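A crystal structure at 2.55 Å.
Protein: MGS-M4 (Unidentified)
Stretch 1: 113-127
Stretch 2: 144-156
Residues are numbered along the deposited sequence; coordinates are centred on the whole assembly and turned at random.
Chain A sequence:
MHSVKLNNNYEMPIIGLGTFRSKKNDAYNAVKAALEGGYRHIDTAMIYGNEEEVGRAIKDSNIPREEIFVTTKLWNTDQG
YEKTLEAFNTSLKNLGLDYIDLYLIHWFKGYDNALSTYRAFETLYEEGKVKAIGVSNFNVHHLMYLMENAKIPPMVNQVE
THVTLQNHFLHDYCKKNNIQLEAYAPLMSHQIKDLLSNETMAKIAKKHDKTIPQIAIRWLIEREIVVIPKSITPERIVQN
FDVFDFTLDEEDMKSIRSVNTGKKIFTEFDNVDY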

# COMPACT_ATOMS: atom_id res chain seq x y z
N ASN A 113 5.64 -14.44 12.93
CA ASN A 113 6.93 -14.55 12.25
C ASN A 113 7.79 -13.32 12.49
O ASN A 113 9.01 -13.42 12.55
CB ASN A 113 6.73 -14.77 10.75
CG ASN A 113 6.36 -16.20 10.41
OD1 ASN A 113 6.66 -17.13 11.16
ND2 ASN A 113 5.70 -16.38 9.27
N ALA A 114 7.14 -12.17 12.61
CA ALA A 114 7.85 -10.92 12.85
C ALA A 114 8.46 -10.90 14.25
O ALA A 114 9.64 -10.58 14.42
CB ALA A 114 6.92 -9.73 12.67
N LEU A 115 7.66 -11.26 15.24
CA LEU A 115 8.10 -11.25 16.63
C LEU A 115 9.14 -12.32 16.91
O LEU A 115 10.12 -12.09 17.62
CB LEU A 115 6.90 -11.43 17.57
CG LEU A 115 7.19 -11.33 19.07
CD1 LEU A 115 7.88 -10.02 19.40
CD2 LEU A 115 5.91 -11.49 19.88
N SER A 116 8.94 -13.51 16.34
CA SER A 116 9.87 -14.62 16.51
C SER A 116 11.22 -14.28 15.90
O SER A 116 12.27 -14.61 16.46
CB SER A 116 9.32 -15.90 15.88
OG SER A 116 10.20 -16.99 16.09
N THR A 117 11.18 -13.63 14.75
CA THR A 117 12.38 -13.15 14.09
C THR A 117 13.07 -12.05 14.88
O THR A 117 14.30 -12.04 15.02
CB THR A 117 12.06 -12.61 12.69
OG1 THR A 117 11.53 -13.67 11.88
CG2 THR A 117 13.29 -12.02 12.06
N TYR A 118 12.27 -11.13 15.40
CA TYR A 118 12.80 -9.98 16.11
C TYR A 118 13.40 -10.38 17.46
O TYR A 118 14.36 -9.77 17.92
CB TYR A 118 11.71 -8.93 16.31
CG TYR A 118 12.24 -7.56 16.62
CD1 TYR A 118 12.67 -6.71 15.61
CD2 TYR A 118 12.31 -7.10 17.93
CE1 TYR A 118 13.15 -5.45 15.89
CE2 TYR A 118 12.80 -5.84 18.22
CZ TYR A 118 13.22 -5.02 17.19
OH TYR A 118 13.70 -3.77 17.48
N ARG A 119 12.83 -11.42 18.07
CA ARG A 119 13.38 -11.96 19.31
C ARG A 119 14.81 -12.44 19.08
O ARG A 119 15.67 -12.32 19.95
CB ARG A 119 12.52 -13.11 19.83
CG ARG A 119 11.25 -12.67 20.53
CD ARG A 119 11.54 -12.05 21.89
NE ARG A 119 10.32 -11.68 22.59
CZ ARG A 119 9.78 -10.46 22.57
NH1 ARG A 119 10.36 -9.49 21.87
NH2 ARG A 119 8.66 -10.22 23.24
N ALA A 120 15.06 -12.98 17.89
CA ALA A 120 16.40 -13.39 17.50
C ALA A 120 17.29 -12.18 17.27
O ALA A 120 18.47 -12.19 17.62
CB ALA A 120 16.35 -14.26 16.25
N PHE A 121 16.71 -11.12 16.70
CA PHE A 121 17.42 -9.86 16.53
C PHE A 121 17.84 -9.32 17.90
O PHE A 121 18.96 -8.84 18.07
CB PHE A 121 16.56 -8.81 15.82
CG PHE A 121 16.47 -8.99 14.33
CD1 PHE A 121 16.64 -10.24 13.74
CD2 PHE A 121 16.21 -7.91 13.51
CE1 PHE A 121 16.55 -10.39 12.37
CE2 PHE A 121 16.12 -8.05 12.14
CZ PHE A 121 16.29 -9.30 11.57
N GLU A 122 16.93 -9.41 18.86
CA GLU A 122 17.16 -8.92 20.21
C GLU A 122 18.27 -9.69 20.91
O GLU A 122 19.07 -9.12 21.65
CB GLU A 122 15.87 -8.98 21.03
CG GLU A 122 14.82 -7.98 20.58
CD GLU A 122 13.53 -8.10 21.37
OE1 GLU A 122 13.22 -9.22 21.84
OE2 GLU A 122 12.82 -7.08 21.52
N THR A 123 18.31 -11.00 20.68
CA THR A 123 19.36 -11.84 21.24
C THR A 123 20.72 -11.44 20.68
O THR A 123 21.70 -11.33 21.41
CB THR A 123 19.11 -13.34 20.95
OG1 THR A 123 17.88 -13.75 21.57
CG2 THR A 123 20.25 -14.19 21.50
N LEU A 124 20.76 -11.20 19.37
CA LEU A 124 21.99 -10.78 18.70
C LEU A 124 22.43 -9.39 19.17
O LEU A 124 23.62 -9.12 19.27
CB LEU A 124 21.79 -10.78 17.18
CG LEU A 124 21.50 -12.14 16.55
CD1 LEU A 124 21.02 -11.97 15.11
CD2 LEU A 124 22.73 -13.04 16.60
N TYR A 125 21.46 -8.53 19.44
CA TYR A 125 21.74 -7.18 19.92
C TYR A 125 22.36 -7.22 21.31
O TYR A 125 23.29 -6.47 21.61
CB TYR A 125 20.47 -6.33 19.91
CG TYR A 125 20.70 -4.87 20.26
CD1 TYR A 125 21.15 -3.97 19.30
CD2 TYR A 125 20.47 -4.40 21.54
CE1 TYR A 125 21.35 -2.64 19.61
CE2 TYR A 125 20.67 -3.07 21.86
CZ TYR A 125 21.11 -2.19 20.90
OH TYR A 125 21.32 -0.87 21.21
N GLU A 126 21.82 -8.09 22.16
CA GLU A 126 22.33 -8.26 23.51
C GLU A 126 23.73 -8.87 23.49
O GLU A 126 24.54 -8.59 24.37
CB GLU A 126 21.38 -9.12 24.34
CG GLU A 126 20.04 -8.47 24.62
CD GLU A 126 19.06 -9.41 25.29
OE1 GLU A 126 19.42 -10.58 25.52
OE2 GLU A 126 17.92 -8.98 25.58
N GLU A 127 24.00 -9.69 22.48
CA GLU A 127 25.30 -10.34 22.35
C GLU A 127 26.32 -9.44 21.66
O GLU A 127 27.48 -9.81 21.50
CB GLU A 127 25.16 -11.66 21.59
CG GLU A 127 24.42 -12.74 22.36
CD GLU A 127 24.25 -14.02 21.57
OE1 GLU A 127 24.55 -14.01 20.35
OE2 GLU A 127 23.84 -15.04 22.16
N MET A 144 3.08 -1.13 15.16
CA MET A 144 2.34 -1.11 16.42
C MET A 144 2.51 -2.41 17.19
O MET A 144 2.59 -2.42 18.42
CB MET A 144 0.85 -0.84 16.18
CG MET A 144 0.54 0.53 15.59
SD MET A 144 -1.18 1.04 15.76
CE MET A 144 -2.01 -0.21 14.79
N TYR A 145 2.56 -3.52 16.45
CA TYR A 145 2.73 -4.83 17.06
C TYR A 145 4.12 -4.98 17.67
O TYR A 145 4.27 -5.53 18.76
CB TYR A 145 2.49 -5.93 16.02
CG TYR A 145 2.54 -7.33 16.59
CD1 TYR A 145 1.43 -7.88 17.22
CD2 TYR A 145 3.69 -8.10 16.50
CE1 TYR A 145 1.46 -9.16 17.74
CE2 TYR A 145 3.73 -9.38 17.02
CZ TYR A 145 2.62 -9.91 17.64
OH TYR A 145 2.66 -11.18 18.16
N LEU A 146 5.12 -4.57 16.94
CA LEU A 146 6.47 -4.56 17.44
C LEU A 146 6.71 -3.58 18.62
O LEU A 146 7.39 -3.93 19.55
CB LEU A 146 7.39 -4.30 16.26
CG LEU A 146 8.41 -5.35 15.87
CD1 LEU A 146 7.83 -6.74 15.89
CD2 LEU A 146 8.94 -5.05 14.51
N MET A 147 6.15 -2.38 18.56
CA MET A 147 6.21 -1.41 19.64
C MET A 147 5.62 -1.99 20.92
O MET A 147 6.12 -1.74 22.02
CB MET A 147 5.46 -0.12 19.26
CG MET A 147 6.11 0.67 18.14
SD MET A 147 7.80 1.16 18.53
CE MET A 147 7.54 2.16 19.99
N GLU A 148 4.55 -2.77 20.77
CA GLU A 148 3.87 -3.37 21.91
C GLU A 148 4.64 -4.55 22.49
O GLU A 148 4.73 -4.70 23.71
CB GLU A 148 2.47 -3.82 21.50
CG GLU A 148 1.67 -4.47 22.62
CD GLU A 148 1.27 -3.49 23.70
OE1 GLU A 148 1.23 -2.28 23.43
OE2 GLU A 148 0.99 -3.94 24.84
N ASN A 149 5.21 -5.39 21.63
CA ASN A 149 5.74 -6.67 22.07
C ASN A 149 7.27 -6.77 22.16
O ASN A 149 7.79 -7.66 22.83
CB ASN A 149 5.23 -7.78 21.15
CG ASN A 149 3.73 -8.00 21.29
OD1 ASN A 149 3.27 -8.53 22.30
ND2 ASN A 149 2.98 -7.59 20.27
N ALA A 150 7.98 -5.87 21.50
CA ALA A 150 9.44 -5.90 21.56
C ALA A 150 9.94 -5.44 22.92
O ALA A 150 9.30 -4.64 23.59
CB ALA A 150 10.05 -5.05 20.45
N LYS A 151 11.10 -5.96 23.32
CA LYS A 151 11.74 -5.53 24.56
C LYS A 151 12.84 -4.53 24.23
O LYS A 151 13.28 -3.76 25.08
CB LYS A 151 12.29 -6.74 25.32
CG LYS A 151 11.23 -7.78 25.63
CD LYS A 151 11.79 -8.94 26.43
CE LYS A 151 10.69 -9.93 26.78
NZ LYS A 151 9.59 -9.29 27.56
N ILE A 152 13.28 -4.57 22.97
CA ILE A 152 14.18 -3.56 22.43
C ILE A 152 13.53 -2.95 21.20
O ILE A 152 13.61 -3.51 20.11
CB ILE A 152 15.56 -4.15 22.07
CG1 ILE A 152 16.18 -4.84 23.28
CG2 ILE A 152 16.48 -3.07 21.53
CD1 ILE A 152 17.46 -5.58 22.98
N PRO A 153 12.86 -1.79 21.38
CA PRO A 153 12.06 -1.12 20.35
C PRO A 153 12.79 -0.92 19.02
O PRO A 153 13.99 -0.64 19.03
CB PRO A 153 11.73 0.23 21.00
CG PRO A 153 11.76 -0.05 22.46
CD PRO A 153 12.86 -1.05 22.65
N PRO A 154 12.06 -1.08 17.90
CA PRO A 154 12.59 -0.88 16.55
C PRO A 154 13.28 0.46 16.38
O PRO A 154 12.81 1.47 16.92
CB PRO A 154 11.34 -0.97 15.67
CG PRO A 154 10.41 -1.83 16.44
CD PRO A 154 10.65 -1.50 17.89
N MET A 155 14.39 0.48 15.65
CA MET A 155 15.18 1.69 15.51
C MET A 155 15.10 2.26 14.10
O MET A 155 15.24 3.47 13.91
CB MET A 155 16.64 1.40 15.88
CG MET A 155 16.81 0.70 17.22
SD MET A 155 18.51 0.25 17.58
CE MET A 155 18.31 -0.63 19.13
N VAL A 156 14.88 1.39 13.12
CA VAL A 156 14.85 1.80 11.72
C VAL A 156 13.74 1.10 10.95
O VAL A 156 13.53 -0.10 11.10
CB VAL A 156 16.21 1.51 11.02
CG1 VAL A 156 16.11 1.73 9.52
CG2 VAL A 156 17.32 2.38 11.61

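Helix 113-126 packs against the end of helix 144-149 and the loop that follows it, the two helix axes approaching to 10.5 Å at 50° and the two stretches burying 688 Å² between them. The polar part of the contact is built on backbone atoms at the end of the second helix and in the loop after it, none of which has a backbone partner within its own stretch; Ala 150 is the first residue to depart from helical phi/psi, and side chains of Tyr 118, Arg 119 and Glu 122 bond to these atoms.

Arg 119 covers the carbonyl of Asn 149. Its NH2 donates to Asn 149 O at 2.7 Å with a nearly straight N-H...O angle of 166°, while NH1 adds a weak bond to the same Asn 149 O at 3.3 Å; the carbonyl lies near the guanidinium plane, where the N-H groups point. Arg 119 NH1 also forms a salt bridge with Glu 122 OE1 at 2.9 Å, one helical turn on. The other carboxylate oxygen, Glu 122 OE2, accepts from two successive amides, Lys 151 N at 2.7 Å and Ile 152 N at 2.9 Å. An extended Glu 122 side chain (chi1 m, chi2 t) delivers the carboxylate to both, and a carboxylate suits this buried place: one oxygen accepts both amides while the other is paired with Arg 119, which offsets the charge. Further along the loop, Ile 152 O accepts the proton of Tyr 118 OH at 2.6 Å, near the plane of the ring. Tyr 118 OH also lies 3.2 Å from Pro 154 N, but that proline nitrogen has no hydrogen to share.

Lys 151 extends over one face of the Arg 119 guanidinium, with its CE 4.1 Å from Arg 119 NH2; the like charges come within 4.5 Å at Lys 151 NZ and Arg 119 NH2. Asn 149 ND2 donates to Tyr 145 O at 2.9 Å, within its own helix, and Asn 149 CB lies 3.9 Å from Leu 115 CD1.

Apolar contacts fill the remainder. Leu 146 lies over one face of the Tyr 118 ring, with Leu 146 CD2 4.2 Å from Tyr 118 CD1, and Ala 150 CB lies 3.6 Å from Tyr 118 CE2. Leu 115 CB meets the edge of the Tyr 145 ring, 3.8 Å from Tyr 145 CE2. Farther along, Ile 152 points toward the first helix and sets CD1 3.5 Å from Tyr 125 CD2, while the extended Met 155 brings CE to 3.7 Å from Tyr 125 CZ; Tyr 125 OH is hydrogen-bonded elsewhere in the structure.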